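Long-range contacts in glycosylation Associate Protein 3 (Streptococcus agalactiae serotype V, PDB 6OYC), which belongs to the accessory Sec secretion system and, as part of the Gap123 complex, probably takes part in glycosylation and export of proteins, perhaps by binding sugars: residues L168-D173 with I227-Q232; T248-D253 with N288-G293; N252-P257 with M306-N311. One frame throughout, in Å; residues are numbered along the deposited sequence.

Followed from the N terminus, the chain makes interaction 1 first, closing a loop of 53 residues that holds strand 191-193 and helix 206-218 and joining the ends of two adjacent inner strands of the five-stranded parallel sheet. Helix 231-243 then leads to strand 248-251, where interactions 2 and 3 start from a shared stretch, N252 and D253. Interaction 2 closes a mainly helical loop and adds strand 289-291 to the sheet; interaction 3 reaches further, to 306-311, so its loop takes in that strand as well. Interaction 1 lies in series with both. The Y229 carbonyl, bonded to the N252 amide, links it to the other two.

Interaction 1: residues L168-D173 with I227-Q232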
loop_
_atom_site.group_PDB
_atom_site.type_symbol
_atom_site.label_atom_id
_atom_site.label_comp_id
_atom_site.label_asym_id
_atom_site.label_seq_id
_atom_site.Cartn_x
_atom_site.Cartn_y
_atom_site.Cartn_z
ATOM N N LEU C 168 9.671 10.886 -3.403
ATOM C CA LEU C 168 8.532 10.022 -3.694
ATOM C C LEU C 168 8.006 9.473 -2.371
ATOM O O LEU C 168 8.699 8.708 -1.692
ATOM C CB LEU C 168 8.954 8.904 -4.645
ATOM C CG LEU C 168 8.755 9.051 -6.162
ATOM C CD1 LEU C 168 9.119 10.436 -6.648
ATOM C CD2 LEU C 168 9.543 7.990 -6.939
ATOM N N VAL C 169 6.798 9.872 -1.990
ATOM C CA VAL C 169 6.225 9.525 -0.696
ATOM C C VAL C 169 5.269 8.353 -0.905
ATOM O O VAL C 169 4.365 8.425 -1.748
ATOM C CB VAL C 169 5.506 10.733 -0.067
ATOM C CG1 VAL C 169 4.821 10.338 1.225
ATOM C CG2 VAL C 169 6.487 11.886 0.163
ATOM N N GLU C 170 5.483 7.259 -0.163
ATOM C CA GLU C 170 4.596 6.106 -0.246
ATOM C C GLU C 170 3.165 6.551 0.023
ATOM O O GLU C 170 2.916 7.388 0.897
ATOM C CB GLU C 170 5.008 5.016 0.756
ATOM C CG GLU C 170 6.428 4.462 0.612
ATOM C CD GLU C 170 6.679 3.760 -0.725
ATOM O OE1 GLU C 170 7.824 3.817 -1.219
ATOM O OE2 GLU C 170 5.739 3.150 -1.289
ATOM N N LYS C 171 2.232 6.005 -0.761
ATOM C CA LYS C 171 0.846 6.456 -0.712
ATOM C C LYS C 171 0.291 6.372 0.701
ATOM O O LYS C 171 -0.348 7.310 1.189
ATOM C CB LYS C 171 -0.009 5.633 -1.679
ATOM C CG LYS C 171 -1.472 6.068 -1.758
ATOM C CD LYS C 171 -2.373 4.978 -1.202
ATOM C CE LYS C 171 -3.840 5.400 -1.189
ATOM N NZ LYS C 171 -4.666 4.492 -0.332
ATOM N N LYS C 172 0.534 5.252 1.381
ATOM C CA LYS C 172 0.030 5.109 2.738
ATOM C C LYS C 172 0.686 6.085 3.705
ATOM O O LYS C 172 0.098 6.383 4.750
ATOM C CB LYS C 172 0.211 3.670 3.202
ATOM C CG LYS C 172 -0.458 2.672 2.267
ATOM C CD LYS C 172 -0.077 1.274 2.676
ATOM C CE LYS C 172 -0.510 0.217 1.689
ATOM N NZ LYS C 172 0.009 -1.109 2.180
ATOM N N ASP C 173 1.868 6.608 3.373
ATOM C CA ASP C 173 2.485 7.632 4.200
ATOM C C ASP C 173 1.985 9.027 3.874
ATOM O O ASP C 173 2.057 9.906 4.736
ATOM C CB ASP C 173 4.004 7.647 4.030
ATOM C CG ASP C 173 4.683 6.470 4.672
ATOM O OD1 ASP C 173 4.086 5.821 5.563
ATOM O OD2 ASP C 173 5.832 6.196 4.265
ATOM N N ILE C 227 14.285 10.821 -5.092
ATOM C CA ILE C 227 14.629 10.108 -3.863
ATOM C C ILE C 227 13.438 9.274 -3.405
ATOM O O ILE C 227 12.296 9.755 -3.391
ATOM C CB ILE C 227 15.033 11.089 -2.747
ATOM C CG1 ILE C 227 16.179 11.992 -3.203
ATOM C CG2 ILE C 227 15.384 10.344 -1.462
ATOM C CD1 ILE C 227 15.887 13.455 -2.989
ATOM N N ALA C 228 13.711 8.034 -2.990
ATOM C CA ALA C 228 12.689 7.172 -2.407
ATOM C C ALA C 228 13.265 6.379 -1.238
ATOM O O ALA C 228 14.480 6.239 -1.092
ATOM C CB ALA C 228 12.110 6.220 -3.445
ATOM N N TYR C 229 12.358 5.848 -0.407
ATOM C CA TYR C 229 12.706 5.110 0.805
ATOM C C TYR C 229 11.914 3.819 1.017
ATOM O O TYR C 229 12.241 3.071 1.946
ATOM C CB TYR C 229 12.496 5.998 2.039
ATOM C CG TYR C 229 11.064 6.418 2.186
ATOM C CD1 TYR C 229 10.586 7.560 1.541
ATOM C CD2 TYR C 229 10.170 5.661 2.942
ATOM C CE1 TYR C 229 9.272 7.942 1.662
ATOM C CE2 TYR C 229 8.851 6.036 3.061
ATOM C CZ TYR C 229 8.406 7.179 2.421
ATOM O OH TYR C 229 7.084 7.556 2.535
ATOM N N GLY C 230 10.861 3.559 0.230
ATOM C CA GLY C 230 10.048 2.370 0.382
ATOM C C GLY C 230 9.902 1.656 -0.950
ATOM O O GLY C 230 10.402 2.118 -1.976
ATOM N N THR C 231 9.168 0.538 -0.917
ATOM C CA THR C 231 9.231 -0.417 -2.018
ATOM C C THR C 231 8.682 0.177 -3.316
ATOM O O THR C 231 9.300 0.038 -4.379
ATOM C CB THR C 231 8.498 -1.720 -1.643
ATOM O OG1 THR C 231 7.132 -1.445 -1.332
ATOM C CG2 THR C 231 9.137 -2.374 -0.420
ATOM N N GLN C 232 7.533 0.855 -3.259
ATOM C CA GLN C 232 6.954 1.372 -4.499
ATOM C C GLN C 232 7.700 2.606 -5.005
ATOM O O GLN C 232 7.853 2.781 -6.221
ATOM C CB GLN C 232 5.471 1.679 -4.310
ATOM C CG GLN C 232 4.569 0.422 -4.305
ATOM C CD GLN C 232 4.632 -0.356 -5.611
ATOM O OE1 GLN C 232 4.584 0.231 -6.685
ATOM N NE2 GLN C 232 4.749 -1.680 -5.523
HETATM O O HOH W 1 9.483 5.835 -1.352
#
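Y229 and D173 reach toward each other tip to tip, where two adjacent strands of a parallel alpha/beta sheet end and pass into helices. The last backbone link between those strands is nearly straight: L168 N donates to I227 O at 2.9 Å with an N-H...O angle of 166°. Beyond it, E170 and G230 each occupy the N-cap position of the helix that follows.

The Y229 ring lies across the place where the chains diverge. Its CG stands between the backbone N and the carbonyl carbon (chi1 62°), and the ring extends from there to 168-173. The Y229 hydroxyl OH donates to D173 OD2 at 2.5 Å, meeting the anti lone pair of a carboxylate that is nearly coplanar with the ring. The same OH accepts from E170 N at 3.2 Å, so the phenol oxygen is both donor and acceptor.

E170 runs past the ring in the opposite direction, CG lying 3.8 Å from Y229 CE2, and its carboxylate stands perpendicular to the ring plane (90°). There OE1 accepts from the backbone N of G233, so E170, itself the N-cap residue of helix 171-174, bonds to the first turn of helix 231-243. Water 1, above one face of the Y229 ring, donates to L168 O and to E170 OE1, the latter at 2.6 Å, and accepts from Y229 N at 3.0 Å.

Interaction 2: residues T248-D253 with N288-G293; sequences TAYIND and NVKHYG
A249, Y250 and I251 pair with V289, K290 and H291 as neighbouring parallel strands, the second being an outermost strand of the five-stranded sheet within this chain. The short strand axes come within 4.7 Å and are turned by 27°. Four backbone bonds form the ladder in the alternating parallel pattern: A249 N to N288 O, K290 N to A249 O, I251 N to K290 O and Y292 N to I251 O.

Side chains alternate between the two faces. On one, the K290 CB lies 3.6 Å from Y250 CE2. On the other, V289 meets both A249 and I251, with V289 CG1 at 4.0 Å from I251 CD1, and helix 231-243 covers this face through A237, L238 and A241.

Past the strand ends the contact continues. The Y292 ring receives N252 CB over one face in a CH-pi contact, 3.8 Å from CB to the ring centroid, while the Y292 hydroxyl hydrogen-bonds A228 O, which follows strand 223-227, two strands over in the sheet.

H291 and D253 cross at about a right angle. The H291 ND1 donates to D253 OD1 at 2.7 Å, almost linearly (171°), entering by the syn lone pair with the oxygen in the imidazole plane. This His-carboxylate bond makes ND1 the donor and restrains the rotation of the imidazole, tying the loop after one strand to the end of the next.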
loop_
_atom_site.group_PDB
_atom_site.type_symbol
_atom_site.label_atom_id
_atom_site.label_comp_id
_atom_site.label_asym_id
_atom_site.label_seq_id
_atom_site.Cartn_x
_atom_site.Cartn_y
_atom_site.Cartn_z
ATOM N N THR C 248 18.970 11.712 -11.515
ATOM C CA THR C 248 19.609 10.716 -10.669
ATOM C C THR C 248 18.576 10.175 -9.692
ATOM O O THR C 248 17.824 10.943 -9.076
ATOM C CB THR C 248 20.805 11.292 -9.904
ATOM O OG1 THR C 248 21.776 11.783 -10.832
ATOM C CG2 THR C 248 21.466 10.196 -9.079
ATOM N N ALA C 249 18.522 8.857 -9.579
ATOM C CA ALA C 249 17.659 8.192 -8.621
ATOM C C ALA C 249 18.459 7.877 -7.369
ATOM O O ALA C 249 19.599 7.410 -7.452
ATOM C CB ALA C 249 17.073 6.905 -9.209
ATOM N N TYR C 250 17.860 8.131 -6.210
ATOM C CA TYR C 250 18.422 7.711 -4.928
ATOM C C TYR C 250 17.423 6.774 -4.263
ATOM O O TYR C 250 16.302 7.184 -3.937
ATOM C CB TYR C 250 18.754 8.920 -4.055
ATOM C CG TYR C 250 19.859 9.760 -4.674
ATOM C CD1 TYR C 250 19.563 10.753 -5.605
ATOM C CD2 TYR C 250 21.197 9.530 -4.361
ATOM C CE1 TYR C 250 20.562 11.506 -6.184
ATOM C CE2 TYR C 250 22.201 10.274 -4.942
ATOM C CZ TYR C 250 21.876 11.259 -5.849
ATOM O OH TYR C 250 22.867 12.007 -6.420
ATOM N N ILE C 251 17.821 5.511 -4.100
ATOM C CA ILE C 251 16.992 4.482 -3.483
ATOM C C ILE C 251 17.766 3.838 -2.341
ATOM O O ILE C 251 18.999 3.772 -2.366
ATOM C CB ILE C 251 16.555 3.406 -4.501
ATOM C CG1 ILE C 251 17.770 2.616 -5.007
ATOM C CG2 ILE C 251 15.780 4.033 -5.638
ATOM C CD1 ILE C 251 17.401 1.368 -5.743
ATOM N N ASN C 252 17.035 3.354 -1.335
ATOM C CA ASN C 252 17.648 2.681 -0.196
ATOM C C ASN C 252 17.521 1.156 -0.248
ATOM O O ASN C 252 17.735 0.497 0.776
ATOM C CB ASN C 252 17.066 3.217 1.117
ATOM C CG ASN C 252 15.596 2.902 1.278
ATOM O OD1 ASN C 252 14.986 2.260 0.421
ATOM N ND2 ASN C 252 15.013 3.349 2.390
ATOM N N ASP C 253 17.149 0.587 -1.402
ATOM C CA ASP C 253 17.181 -0.857 -1.624
ATOM C C ASP C 253 16.158 -1.618 -0.769
ATOM O O ASP C 253 16.351 -2.794 -0.461
ATOM C CB ASP C 253 18.590 -1.424 -1.393
ATOM C CG ASP C 253 19.643 -0.794 -2.315
ATOM O OD1 ASP C 253 19.360 -0.593 -3.513
ATOM O OD2 ASP C 253 20.758 -0.499 -1.843
ATOM N N ASN C 288 22.802 5.945 -13.394
ATOM C CA ASN C 288 22.089 7.040 -12.739
ATOM C C ASN C 288 21.188 6.574 -11.596
ATOM O O ASN C 288 20.333 7.344 -11.141
ATOM C CB ASN C 288 21.270 7.863 -13.748
ATOM C CG ASN C 288 20.293 7.025 -14.552
ATOM O OD1 ASN C 288 20.487 5.826 -14.753
ATOM N ND2 ASN C 288 19.239 7.670 -15.035
ATOM N N VAL C 289 21.358 5.344 -11.113
ATOM C CA VAL C 289 20.715 4.900 -9.883
ATOM C C VAL C 289 21.787 4.787 -8.812
ATOM O O VAL C 289 22.706 3.969 -8.928
ATOM C CB VAL C 289 19.972 3.567 -10.059
ATOM C CG1 VAL C 289 19.529 3.047 -8.701
ATOM C CG2 VAL C 289 18.772 3.731 -10.998
ATOM N N LYS C 290 21.665 5.607 -7.775
ATOM C CA LYS C 290 22.534 5.556 -6.612
ATOM C C LYS C 290 21.802 4.897 -5.443
ATOM O O LYS C 290 20.578 4.991 -5.318
ATOM C CB LYS C 290 22.980 6.969 -6.219
ATOM C CG LYS C 290 23.744 7.723 -7.323
ATOM C CD LYS C 290 24.923 6.913 -7.863
ATOM C CE LYS C 290 25.488 7.517 -9.161
ATOM N NZ LYS C 290 26.016 6.459 -10.093
ATOM N N HIS C 291 22.564 4.250 -4.568
ATOM C CA HIS C 291 22.023 3.481 -3.453
ATOM C C HIS C 291 22.524 4.043 -2.132
ATOM O O HIS C 291 23.727 4.233 -1.954
ATOM C CB HIS C 291 22.427 2.014 -3.574
ATOM C CG HIS C 291 22.184 1.442 -4.931
ATOM N ND1 HIS C 291 21.158 0.556 -5.191
ATOM C CD2 HIS C 291 22.826 1.636 -6.107
ATOM C CE1 HIS C 291 21.186 0.221 -6.468
ATOM N NE2 HIS C 291 22.184 0.869 -7.047
ATOM N N TYR C 292 21.614 4.286 -1.201
ATOM C CA TYR C 292 21.989 4.775 0.117
ATOM C C TYR C 292 21.345 3.902 1.189
ATOM O O TYR C 292 20.447 3.104 0.913
ATOM C CB TYR C 292 21.575 6.241 0.296
ATOM C CG TYR C 292 20.083 6.450 0.419
ATOM C CD1 TYR C 292 19.257 6.452 -0.713
ATOM C CD2 TYR C 292 19.491 6.642 1.669
ATOM C CE1 TYR C 292 17.886 6.650 -0.591
ATOM C CE2 TYR C 292 18.146 6.830 1.798
ATOM C CZ TYR C 292 17.337 6.832 0.673
ATOM O OH TYR C 292 15.973 7.022 0.829
ATOM N N GLY C 293 21.809 4.055 2.425
ATOM C CA GLY C 293 21.151 3.446 3.570
ATOM C C GLY C 293 21.822 2.172 4.039
ATOM O O GLY C 293 22.890 1.775 3.579
HETATM O O HOH W 2 18.867 0.956 3.093
#

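Interaction 3: residues N252-P257 with M306-N311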
loop_
_atom_site.group_PDB
_atom_site.type_symbol
_atom_site.label_atom_id
_atom_site.label_comp_id
_atom_site.label_asym_id
_atom_site.label_seq_id
_atom_site.Cartn_x
_atom_site.Cartn_y
_atom_site.Cartn_z
ATOM N N ASN C 252 17.035 3.354 -1.335
ATOM C CA ASN C 252 17.648 2.681 -0.196
ATOM C C ASN C 252 17.521 1.156 -0.248
ATOM O O ASN C 252 17.735 0.497 0.776
ATOM C CB ASN C 252 17.066 3.217 1.117
ATOM C CG ASN C 252 15.596 2.902 1.278
ATOM O OD1 ASN C 252 14.986 2.260 0.421
ATOM N ND2 ASN C 252 15.013 3.349 2.390
ATOM N N ASP C 253 17.149 0.587 -1.402
ATOM C CA ASP C 253 17.181 -0.857 -1.624
ATOM C C ASP C 253 16.158 -1.618 -0.769
ATOM O O ASP C 253 16.351 -2.794 -0.461
ATOM C CB ASP C 253 18.590 -1.424 -1.393
ATOM C CG ASP C 253 19.643 -0.794 -2.315
ATOM O OD1 ASP C 253 19.360 -0.593 -3.513
ATOM O OD2 ASP C 253 20.758 -0.499 -1.843
ATOM N N CYS C 254 15.068 -0.979 -0.369
ATOM C CA CYS C 254 13.971 -1.673 0.294
ATOM C C CYS C 254 12.945 -2.071 -0.759
ATOM O O CYS C 254 12.317 -1.203 -1.384
ATOM C CB CYS C 254 13.332 -0.793 1.366
ATOM S SG CYS C 254 14.415 -0.520 2.767
ATOM N N PHE C 255 12.773 -3.378 -0.949
ATOM C CA PHE C 255 12.002 -3.905 -2.060
ATOM C C PHE C 255 11.141 -5.082 -1.613
ATOM O O PHE C 255 11.508 -5.839 -0.713
ATOM C CB PHE C 255 12.926 -4.360 -3.195
ATOM C CG PHE C 255 13.527 -3.228 -3.994
ATOM C CD1 PHE C 255 12.712 -2.335 -4.689
ATOM C CD2 PHE C 255 14.907 -3.078 -4.074
ATOM C CE1 PHE C 255 13.261 -1.317 -5.442
ATOM C CE2 PHE C 255 15.471 -2.054 -4.814
ATOM C CZ PHE C 255 14.651 -1.167 -5.502
ATOM N N ALA C 256 9.996 -5.224 -2.257
ATOM C CA ALA C 256 9.280 -6.489 -2.302
ATOM C C ALA C 256 9.754 -7.278 -3.508
ATOM O O ALA C 256 10.458 -6.743 -4.362
ATOM C CB ALA C 256 7.780 -6.227 -2.367
ATOM N N PRO C 257 9.408 -8.562 -3.615
ATOM C CA PRO C 257 9.799 -9.306 -4.816
ATOM C C PRO C 257 9.198 -8.663 -6.057
ATOM O O PRO C 257 8.190 -7.953 -5.984
ATOM C CB PRO C 257 9.228 -10.706 -4.566
ATOM C CG PRO C 257 9.182 -10.819 -3.077
ATOM C CD PRO C 257 8.781 -9.451 -2.617
ATOM N N MET C 306 11.415 -5.072 2.924
ATOM C CA MET C 306 10.096 -4.452 2.781
ATOM C C MET C 306 9.398 -4.176 4.111
ATOM O O MET C 306 8.357 -3.510 4.115
ATOM C CB MET C 306 9.178 -5.328 1.917
ATOM C CG MET C 306 8.560 -6.556 2.654
ATOM S SD MET C 306 9.820 -7.784 3.081
ATOM C CE MET C 306 10.324 -8.352 1.469
ATOM N N ILE C 307 9.910 -4.671 5.239
ATOM C CA ILE C 307 9.326 -4.341 6.538
ATOM C C ILE C 307 10.209 -3.408 7.351
ATOM O O ILE C 307 9.790 -2.957 8.427
ATOM C CB ILE C 307 8.981 -5.606 7.351
ATOM C CG1 ILE C 307 10.240 -6.293 7.842
ATOM C CG2 ILE C 307 8.142 -6.577 6.514
ATOM C CD1 ILE C 307 10.023 -7.724 8.316
ATOM N N LEU C 308 11.409 -3.091 6.870
ATOM C CA LEU C 308 12.230 -2.082 7.525
ATOM C C LEU C 308 11.526 -0.727 7.533
ATOM O O LEU C 308 10.785 -0.381 6.610
ATOM C CB LEU C 308 13.574 -1.944 6.807
ATOM C CG LEU C 308 14.444 -3.202 6.751
ATOM C CD1 LEU C 308 15.730 -2.937 5.982
ATOM C CD2 LEU C 308 14.738 -3.674 8.151
ATOM N N SER C 309 11.786 0.065 8.576
ATOM C CA SER C 309 11.388 1.477 8.577
ATOM C C SER C 309 12.401 2.258 7.738
ATOM O O SER C 309 13.232 3.020 8.241
ATOM C CB SER C 309 11.300 2.026 9.996
ATOM O OG SER C 309 10.507 1.187 10.820
ATOM N N GLY C 310 12.318 2.037 6.423
ATOM C CA GLY C 310 13.278 2.604 5.499
ATOM C C GLY C 310 13.295 4.119 5.463
ATOM O O GLY C 310 14.330 4.705 5.128
ATOM N N ASN C 311 12.180 4.763 5.807
ATOM C CA ASN C 311 12.152 6.222 5.874
ATOM C C ASN C 311 13.215 6.749 6.827
ATOM O O ASN C 311 13.826 7.796 6.574
ATOM C CB ASN C 311 10.766 6.691 6.304
ATOM C CG ASN C 311 10.474 6.375 7.751
ATOM O OD1 ASN C 311 10.336 7.271 8.578
ATOM N ND2 ASN C 311 10.394 5.093 8.068
#
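M306 meets F255 by laying its side chain beside the F255 carbonyl, and of the residues here it has the largest area buried by the contact. M306 CB lies 3.6 Å from F255 O, and the terminal methyl CE is 3.5 Å from F255 O. The chi3 bend (-67°) turns CE back to the oxygen that CB already flanks.

C254 comes next in buried area. Its CB points toward the partner segment, and its sulfur faces both L308 and G310: C254 SG makes an apolar approach to L308 CD1 at 4.2 Å, van der Waals range, and has G310 CA as a backbone neighbour at 4.3 Å. G310, the third main contributor, faces N252 and C254 with backbone alone as the chain enters a 3-10 turn. ND2 of N252 donates to Y229 O; its OD1 accepts from N234 ND2 and, weakly, from C254 N at 3.3 Å.

Two loops thus meet beside the C-terminal end of strand 248-251. On the far side F255 turns away from the contact, packing on helices 231-243 and 258-262 and setting its ring edge-to-face with W280 of helix 270-281, while M306 also touches T231 at the start of helix 231-243.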